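Local coordinates for monomethylamine corrinoid protein 1 (Methanosarcina barkeri, PDB 3EZX) that carries methyl groups on a bound corrinoid cofactor between the methyltransferases MtmB and MtbA in methanogenesis from monomethylamine, at residues 94-100 with 147-153; 178-183 with 195-201. All coordinates share one frame. Residue numbers count along the deposited sequence, not the author numbering.

Both contacts belong to the Rossmann-like B12-binding domain and reach the same four-stranded parallel sheet, ordered 122-125, 94-99, 147-152, 179-183. Contact 1 pairs the two middle strands; contact 2 sets the 195-201 segment obliquely against 179-183, one of the two outermost strands. Their centres are about 9 Å apart, and both segments of contact 1 precede those of contact 2 in sequence. Strand 147-152 is the direct neighbour of 179-183: L149 N lies 2.8 Å from K179 O, G151 O lies 2.8 Å from G183 N, both probable hydrogen bonds. V150, G151 and S152 of contact 1 and M181, F182, G183 and A201 of contact 2 belong to the 5-hydroxybenzimidazolylcobamide pocket, so these two neighbouring strands line it.

Contact 1. Residues 94-100 with 147-153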
ATOM      1  N   LEU A  94      10.295  -5.943 -12.530  1.00 43.64           N
ATOM      2  CA  LEU A  94       9.098  -6.668 -12.131  1.00 40.35           C
ATOM      3  C   LEU A  94       8.872  -6.558 -10.631  1.00 49.11           C
ATOM      4  O   LEU A  94       9.754  -6.887  -9.837  1.00 45.33           O
ATOM      5  CB  LEU A  94       9.225  -8.146 -12.495  1.00 47.13           C
ATOM      6  CG  LEU A  94       8.056  -9.020 -12.020  1.00 45.78           C
ATOM      7  CD1 LEU A  94       6.852  -8.757 -12.910  1.00 25.27           C
ATOM      8  CD2 LEU A  94       8.450 -10.488 -12.066  1.00 29.88           C
ATOM      9  N   ALA A  95       7.690  -6.097 -10.245  1.00 46.97           N
ATOM     10  CA  ALA A  95       7.370  -5.967  -8.836  1.00 42.08           C
ATOM     11  C   ALA A  95       6.357  -7.027  -8.437  1.00 39.72           C
ATOM     12  O   ALA A  95       5.300  -7.159  -9.051  1.00 40.55           O
ATOM     13  CB  ALA A  95       6.811  -4.585  -8.553  1.00 28.54           C
ATOM     14  N   ILE A  96       6.703  -7.796  -7.415  1.00 33.82           N
ATOM     15  CA  ILE A  96       5.837  -8.840  -6.885  1.00 35.56           C
ATOM     16  C   ILE A  96       5.302  -8.287  -5.568  1.00 38.45           C
ATOM     17  O   ILE A  96       6.040  -8.219  -4.576  1.00 33.15           O
ATOM     18  CB  ILE A  96       6.639 -10.146  -6.629  1.00 39.42           C
ATOM     19  CG1 ILE A  96       7.271 -10.646  -7.948  1.00 30.44           C
ATOM     20  CG2 ILE A  96       5.723 -11.195  -6.017  1.00 28.97           C
ATOM     21  CD1 ILE A  96       8.198 -11.839  -7.752  1.00 17.32           C
ATOM     22  N   THR A  97       4.035  -7.874  -5.575  1.00 36.46           N
ATOM     23  CA  THR A  97       3.397  -7.280  -4.406  1.00 36.13           C
ATOM     24  C   THR A  97       2.526  -8.215  -3.581  1.00 28.47           C
ATOM     25  O   THR A  97       1.803  -9.053  -4.125  1.00 21.79           O
ATOM     26  CB  THR A  97       2.517  -6.062  -4.818  1.00 46.88           C
ATOM     27  OG1 THR A  97       1.642  -6.429  -5.900  1.00 45.88           O
ATOM     28  CG2 THR A  97       3.390  -4.877  -5.249  1.00 55.18           C
ATOM     29  N   PHE A  98       2.564  -8.040  -2.264  1.00 25.89           N
ATOM     30  CA  PHE A  98       1.788  -8.917  -1.399  1.00 23.09           C
ATOM     31  C   PHE A  98       1.596  -8.344   0.002  1.00 25.13           C
ATOM     32  O   PHE A  98       2.297  -7.426   0.413  1.00 25.20           O
ATOM     33  CB  PHE A  98       2.527 -10.244  -1.284  1.00 18.45           C
ATOM     34  CG  PHE A  98       3.922 -10.092  -0.743  1.00 24.78           C
ATOM     35  CD1 PHE A  98       4.165 -10.205   0.618  1.00 24.91           C
ATOM     36  CD2 PHE A  98       4.985  -9.794  -1.590  1.00 26.61           C
ATOM     37  CE1 PHE A  98       5.447 -10.020   1.134  1.00 20.11           C
ATOM     38  CE2 PHE A  98       6.266  -9.605  -1.084  1.00 24.24           C
ATOM     39  CZ  PHE A  98       6.499  -9.720   0.282  1.00 22.25           C
ATOM     40  N   VAL A  99       0.627  -8.890   0.724  1.00 26.06           N
ATOM     41  CA  VAL A  99       0.364  -8.490   2.092  1.00 22.50           C
ATOM     42  C   VAL A  99       0.707  -9.735   2.916  1.00 28.77           C
ATOM     43  O   VAL A  99       0.323 -10.841   2.553  1.00 21.51           O
ATOM     44  CB  VAL A  99      -1.115  -8.126   2.292  1.00 30.41           C
ATOM     45  CG1 VAL A  99      -1.339  -7.649   3.716  1.00 27.03           C
ATOM     46  CG2 VAL A  99      -1.527  -7.066   1.290  1.00 11.72           C
ATOM     47  N   ALA A 100       1.433  -9.551   4.014  1.00 29.04           N
ATOM     48  CA  ALA A 100       1.845 -10.656   4.878  1.00 30.02           C
ATOM     49  C   ALA A 100       0.744 -11.655   5.239  1.00 41.50           C
ATOM     50  O   ALA A 100      -0.447 -11.340   5.190  1.00 47.50           O
ATOM     51  CB  ALA A 100       2.465 -10.107   6.146  1.00 34.79           C
ATOM     52  N   VAL A 147      13.923  -8.090 -10.281  1.00 51.88           N
ATOM     53  CA  VAL A 147      12.786  -8.340  -9.397  1.00 52.17           C
ATOM     54  C   VAL A 147      12.800  -7.565  -8.083  1.00 52.38           C
ATOM     55  O   VAL A 147      13.823  -7.485  -7.403  1.00 41.05           O
ATOM     56  CB  VAL A 147      12.672  -9.852  -9.082  1.00 55.15           C
ATOM     57  CG1 VAL A 147      11.565 -10.107  -8.075  1.00 51.00           C
ATOM     58  CG2 VAL A 147      12.390 -10.629 -10.364  1.00 59.15           C
ATOM     59  N   LEU A 148      11.642  -6.995  -7.751  1.00 57.74           N
ATOM     60  CA  LEU A 148      11.447  -6.226  -6.522  1.00 52.67           C
ATOM     61  C   LEU A 148      10.309  -6.836  -5.714  1.00 50.16           C
ATOM     62  O   LEU A 148       9.191  -6.976  -6.210  1.00 45.33           O
ATOM     63  CB  LEU A 148      11.097  -4.768  -6.840  1.00 45.09           C
ATOM     64  CG  LEU A 148      10.639  -3.887  -5.668  1.00 45.37           C
ATOM     65  CD1 LEU A 148      11.729  -3.803  -4.600  1.00 35.38           C
ATOM     66  CD2 LEU A 148      10.295  -2.498  -6.189  1.00 40.39           C
ATOM     67  N   LEU A 149      10.597  -7.204  -4.472  1.00 46.64           N
ATOM     68  CA  LEU A 149       9.582  -7.782  -3.608  1.00 42.91           C
ATOM     69  C   LEU A 149       8.994  -6.689  -2.727  1.00 46.77           C
ATOM     70  O   LEU A 149       9.657  -6.200  -1.813  1.00 46.01           O
ATOM     71  CB  LEU A 149      10.184  -8.889  -2.740  1.00 26.06           C
ATOM     72  CG  LEU A 149      10.802 -10.063  -3.510  1.00 42.88           C
ATOM     73  CD1 LEU A 149      11.335 -11.104  -2.529  1.00 25.05           C
ATOM     74  CD2 LEU A 149       9.757 -10.680  -4.438  1.00 38.56           C
ATOM     75  N   VAL A 150       7.751  -6.309  -3.016  1.00 39.49           N
ATOM     76  CA  VAL A 150       7.047  -5.273  -2.264  1.00 37.38           C
ATOM     77  C   VAL A 150       6.056  -5.919  -1.284  1.00 40.03           C
ATOM     78  O   VAL A 150       5.019  -6.445  -1.694  1.00 41.74           O
ATOM     79  CB  VAL A 150       6.259  -4.338  -3.218  1.00 36.85           C
ATOM     80  CG1 VAL A 150       5.771  -3.118  -2.464  1.00 28.95           C
ATOM     81  CG2 VAL A 150       7.127  -3.933  -4.396  1.00 30.65           C
ATOM     82  N   GLY A 151       6.370  -5.870   0.008  1.00 31.83           N
ATOM     83  CA  GLY A 151       5.489  -6.477   0.997  1.00 35.82           C
ATOM     84  C   GLY A 151       4.776  -5.545   1.967  1.00 36.56           C
ATOM     85  O   GLY A 151       5.324  -4.530   2.397  1.00 27.07           O
ATOM     86  N   SER A 152       3.541  -5.896   2.317  1.00 35.25           N
ATOM     87  CA  SER A 152       2.752  -5.097   3.248  1.00 36.37           C
ATOM     88  C   SER A 152       2.422  -5.857   4.517  1.00 31.51           C
ATOM     89  O   SER A 152       2.391  -7.083   4.535  1.00 43.19           O
ATOM     90  CB  SER A 152       1.436  -4.639   2.608  1.00 33.16           C
ATOM     91  OG  SER A 152       1.622  -3.525   1.762  1.00 26.85           O
ATOM     92  N   ALA A 153       2.155  -5.104   5.574  1.00 35.57           N
ATOM     93  CA  ALA A 153       1.792  -5.665   6.865  1.00 37.67           C
ATOM     94  C   ALA A 153       1.374  -4.507   7.768  1.00 41.28           C
ATOM     95  O   ALA A 153       2.180  -3.630   8.081  1.00 48.83           O
ATOM     96  CB  ALA A 153       2.970  -6.417   7.463  1.00 21.66           C
TER
HETATM   97  O   HOH W   1       2.569  -4.484  -0.390  1.00 33.65           O
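Two central strands of the Rossmann-like sheet run parallel here, 94-99 beside 147-152, with axes 4.6 Å apart and 15° between directions. V147 starts the second strand with CG1 3.8 Å from I96 CD1. L148 bonds the neighbouring strand twice, through N to L94 O (2.8 Å) and through O from I96 N (2.9 Å), flanking its partner A95. L149 turns to the face of I96 and F98, its CD2 3.8 Å from I96 CD1. V150 repeats the ladder, N to I96 O and O from F98 N, both 3.0 Å, while its CB meets T97 CG2 at 3.6 Å on the other face. At G151 the missing side chain matters: CA sits 3.6 Å from the F98 ring centroid, a CH-pi contact, where a CB would strike CZ. S152 N donates to F98 O (2.7 Å), and its OG hydrogen-bonds the bound cobamide. Past it, A153 CB touches A100 CB at 4.0 Å, beside the closing bond from A100 N to S152 O, 2.7 Å.

Contact 2. Residues 178-183 with 195-201; sequences VKCMFG and IGADATA
This is a loop laid against an edge strand of a Rossmann-like B12-binding domain: extended strand 179-183 meets 195-201, the end of helix 189-195 and most of the loop leading to helix 204-213. The end-to-end directions differ by 66°, and a single bridge, M181 with A199 (CA-CA 4.7 Å), sets the register. After I195, G196 takes phi/psi 134/27, a positive phi suited to glycine, and turns the chain toward the strand. A197 (-76/175) and D198 (-104/-17) then bring two amides to one carbonyl: C180 O accepts from D198 N at 2.8 Å and, weakly, from A199 N at 3.3 Å. A199 and T200 continue almost fully extended. D198, chi1 m, places OD1 3.4 Å from K179 CA, while its OD2 forms a salt bridge with R175. F182, chi1 m, brings CD1 to 4.1 Å from I195 CD1 and 3.9 Å from A197 CB, which lies at the ring edge. M181, all t until chi3 p, sets CG 4.2 Å from A199 CB; its side chain also comes within about 3 Å of the bound cobamide. M181, F182, G183 and A201 all belong to the pocket. T200 CA approaches F182 O at 3.2 Å in a CA-H...O contact.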
ATOM      1  N   VAL A 178      17.442 -10.437  -5.868  1.00 38.69           N
ATOM      2  CA  VAL A 178      16.246  -9.600  -5.805  1.00 51.40           C
ATOM      3  C   VAL A 178      16.331  -8.524  -4.719  1.00 53.87           C
ATOM      4  O   VAL A 178      16.990  -8.707  -3.694  1.00 55.21           O
ATOM      5  CB  VAL A 178      14.970 -10.437  -5.536  1.00 54.56           C
ATOM      6  CG1 VAL A 178      14.830 -11.526  -6.585  1.00 62.82           C
ATOM      7  CG2 VAL A 178      15.016 -11.032  -4.132  1.00 50.94           C
ATOM      8  N   LYS A 179      15.653  -7.406  -4.954  1.00 47.33           N
ATOM      9  CA  LYS A 179      15.623  -6.295  -4.006  1.00 56.33           C
ATOM     10  C   LYS A 179      14.331  -6.410  -3.186  1.00 54.21           C
ATOM     11  O   LYS A 179      13.275  -6.728  -3.734  1.00 62.44           O
ATOM     12  CB  LYS A 179      15.677  -4.976  -4.784  1.00 55.90           C
ATOM     13  CG  LYS A 179      14.687  -4.937  -5.934  1.00 60.19           C
ATOM     14  CD  LYS A 179      15.122  -4.029  -7.077  1.00 48.25           C
ATOM     15  CE  LYS A 179      14.108  -4.130  -8.216  1.00 48.39           C
ATOM     16  NZ  LYS A 179      14.467  -3.366  -9.433  1.00 38.73           N
ATOM     17  N   CYS A 180      14.414  -6.163  -1.880  1.00 47.70           N
ATOM     18  CA  CYS A 180      13.247  -6.276  -1.001  1.00 44.40           C
ATOM     19  C   CYS A 180      12.826  -4.994  -0.287  1.00 45.65           C
ATOM     20  O   CYS A 180      13.612  -4.392   0.439  1.00 52.33           O
ATOM     21  CB  CYS A 180      13.497  -7.356   0.055  1.00 36.61           C
ATOM     22  SG  CYS A 180      13.666  -9.014  -0.609  1.00 54.70           S
ATOM     23  N   MET A 181      11.571  -4.599  -0.487  1.00 52.50           N
ATOM     24  CA  MET A 181      11.022  -3.404   0.146  1.00 51.17           C
ATOM     25  C   MET A 181       9.752  -3.767   0.914  1.00 48.98           C
ATOM     26  O   MET A 181       8.775  -4.236   0.326  1.00 56.69           O
ATOM     27  CB  MET A 181      10.711  -2.328  -0.911  1.00 49.50           C
ATOM     28  CG  MET A 181      10.149  -1.021  -0.338  1.00 49.89           C
ATOM     29  SD  MET A 181       9.861   0.287  -1.576  1.00 57.35           S
ATOM     30  CE  MET A 181       8.375  -0.299  -2.354  1.00 52.87           C
ATOM     31  N   PHE A 182       9.774  -3.570   2.229  1.00 47.79           N
ATOM     32  CA  PHE A 182       8.611  -3.856   3.061  1.00 48.87           C
ATOM     33  C   PHE A 182       8.000  -2.546   3.564  1.00 46.32           C
ATOM     34  O   PHE A 182       8.695  -1.542   3.690  1.00 53.35           O
ATOM     35  CB  PHE A 182       8.992  -4.741   4.255  1.00 44.54           C
ATOM     36  CG  PHE A 182       9.335  -6.157   3.884  1.00 61.24           C
ATOM     37  CD1 PHE A 182      10.661  -6.554   3.733  1.00 60.07           C
ATOM     38  CD2 PHE A 182       8.327  -7.097   3.690  1.00 55.26           C
ATOM     39  CE1 PHE A 182      10.975  -7.866   3.388  1.00 63.92           C
ATOM     40  CE2 PHE A 182       8.630  -8.410   3.345  1.00 61.42           C
ATOM     41  CZ  PHE A 182       9.957  -8.797   3.196  1.00 67.86           C
ATOM     42  N   GLY A 183       6.700  -2.556   3.836  1.00 53.30           N
ATOM     43  CA  GLY A 183       6.035  -1.357   4.324  1.00 54.46           C
ATOM     44  C   GLY A 183       4.805  -1.685   5.152  1.00 56.28           C
ATOM     45  O   GLY A 183       4.574  -2.844   5.494  1.00 55.68           O
ATOM     46  N   ILE A 195      16.143  -7.434   9.955  1.00 76.05           N
ATOM     47  CA  ILE A 195      15.915  -8.610   9.125  1.00 73.61           C
ATOM     48  C   ILE A 195      16.935  -8.656   7.990  1.00 70.51           C
ATOM     49  O   ILE A 195      17.644  -9.647   7.829  1.00 80.36           O
ATOM     50  CB  ILE A 195      14.482  -8.617   8.532  1.00 69.42           C
ATOM     51  CG1 ILE A 195      14.210  -7.305   7.789  1.00 66.55           C
ATOM     52  CG2 ILE A 195      13.463  -8.826   9.644  1.00 43.97           C
ATOM     53  CD1 ILE A 195      12.877  -7.273   7.072  1.00 60.95           C
ATOM     54  N   GLY A 196      17.012  -7.581   7.212  1.00 65.68           N
ATOM     55  CA  GLY A 196      17.964  -7.530   6.117  1.00 56.60           C
ATOM     56  C   GLY A 196      17.383  -7.029   4.810  1.00 55.64           C
ATOM     57  O   GLY A 196      17.878  -7.375   3.739  1.00 49.80           O
ATOM     58  N   ALA A 197      16.343  -6.204   4.898  1.00 64.35           N
ATOM     59  CA  ALA A 197      15.681  -5.656   3.716  1.00 61.49           C
ATOM     60  C   ALA A 197      16.482  -4.533   3.061  1.00 61.76           C
ATOM     61  O   ALA A 197      17.517  -4.112   3.578  1.00 62.05           O
ATOM     62  CB  ALA A 197      14.295  -5.154   4.087  1.00 68.08           C
ATOM     63  N   ASP A 198      15.987  -4.048   1.925  1.00 59.32           N
ATOM     64  CA  ASP A 198      16.659  -2.985   1.188  1.00 65.16           C
ATOM     65  C   ASP A 198      16.011  -1.613   1.342  1.00 74.81           C
ATOM     66  O   ASP A 198      16.639  -0.598   1.031  1.00 75.81           O
ATOM     67  CB  ASP A 198      16.733  -3.333  -0.304  1.00 71.34           C
ATOM     68  CG  ASP A 198      17.405  -4.666  -0.561  1.00 81.71           C
ATOM     69  OD1 ASP A 198      17.792  -4.934  -1.719  1.00 80.45           O
ATOM     70  OD2 ASP A 198      17.538  -5.448   0.398  1.00 87.28           O
ATOM     71  N   ALA A 199      14.766  -1.570   1.814  1.00 75.13           N
ATOM     72  CA  ALA A 199      14.092  -0.285   1.975  1.00 70.34           C
ATOM     73  C   ALA A 199      12.720  -0.311   2.647  1.00 67.93           C
ATOM     74  O   ALA A 199      12.387  -1.213   3.421  1.00 57.76           O
ATOM     75  CB  ALA A 199      13.973   0.401   0.615  1.00 66.53           C
ATOM     76  N   THR A 200      11.948   0.727   2.334  1.00 67.20           N
ATOM     77  CA  THR A 200      10.593   0.940   2.833  1.00 60.29           C
ATOM     78  C   THR A 200      10.163   2.352   2.457  1.00 58.67           C
ATOM     79  O   THR A 200      10.992   3.190   2.107  1.00 47.97           O
ATOM     80  CB  THR A 200      10.502   0.807   4.373  1.00 57.40           C
ATOM     81  OG1 THR A 200       9.213   1.260   4.813  1.00 31.38           O
ATOM     82  CG2 THR A 200      11.583   1.630   5.047  1.00 32.37           C
ATOM     83  N   ALA A 201       8.863   2.606   2.517  1.00 61.77           N
ATOM     84  CA  ALA A 201       8.324   3.920   2.203  1.00 60.31           C
ATOM     85  C   ALA A 201       7.218   4.224   3.202  1.00 61.73           C
ATOM     86  O   ALA A 201       6.835   3.364   3.997  1.00 63.26           O
ATOM     87  CB  ALA A 201       7.778   3.941   0.784  1.00 55.70           C
TER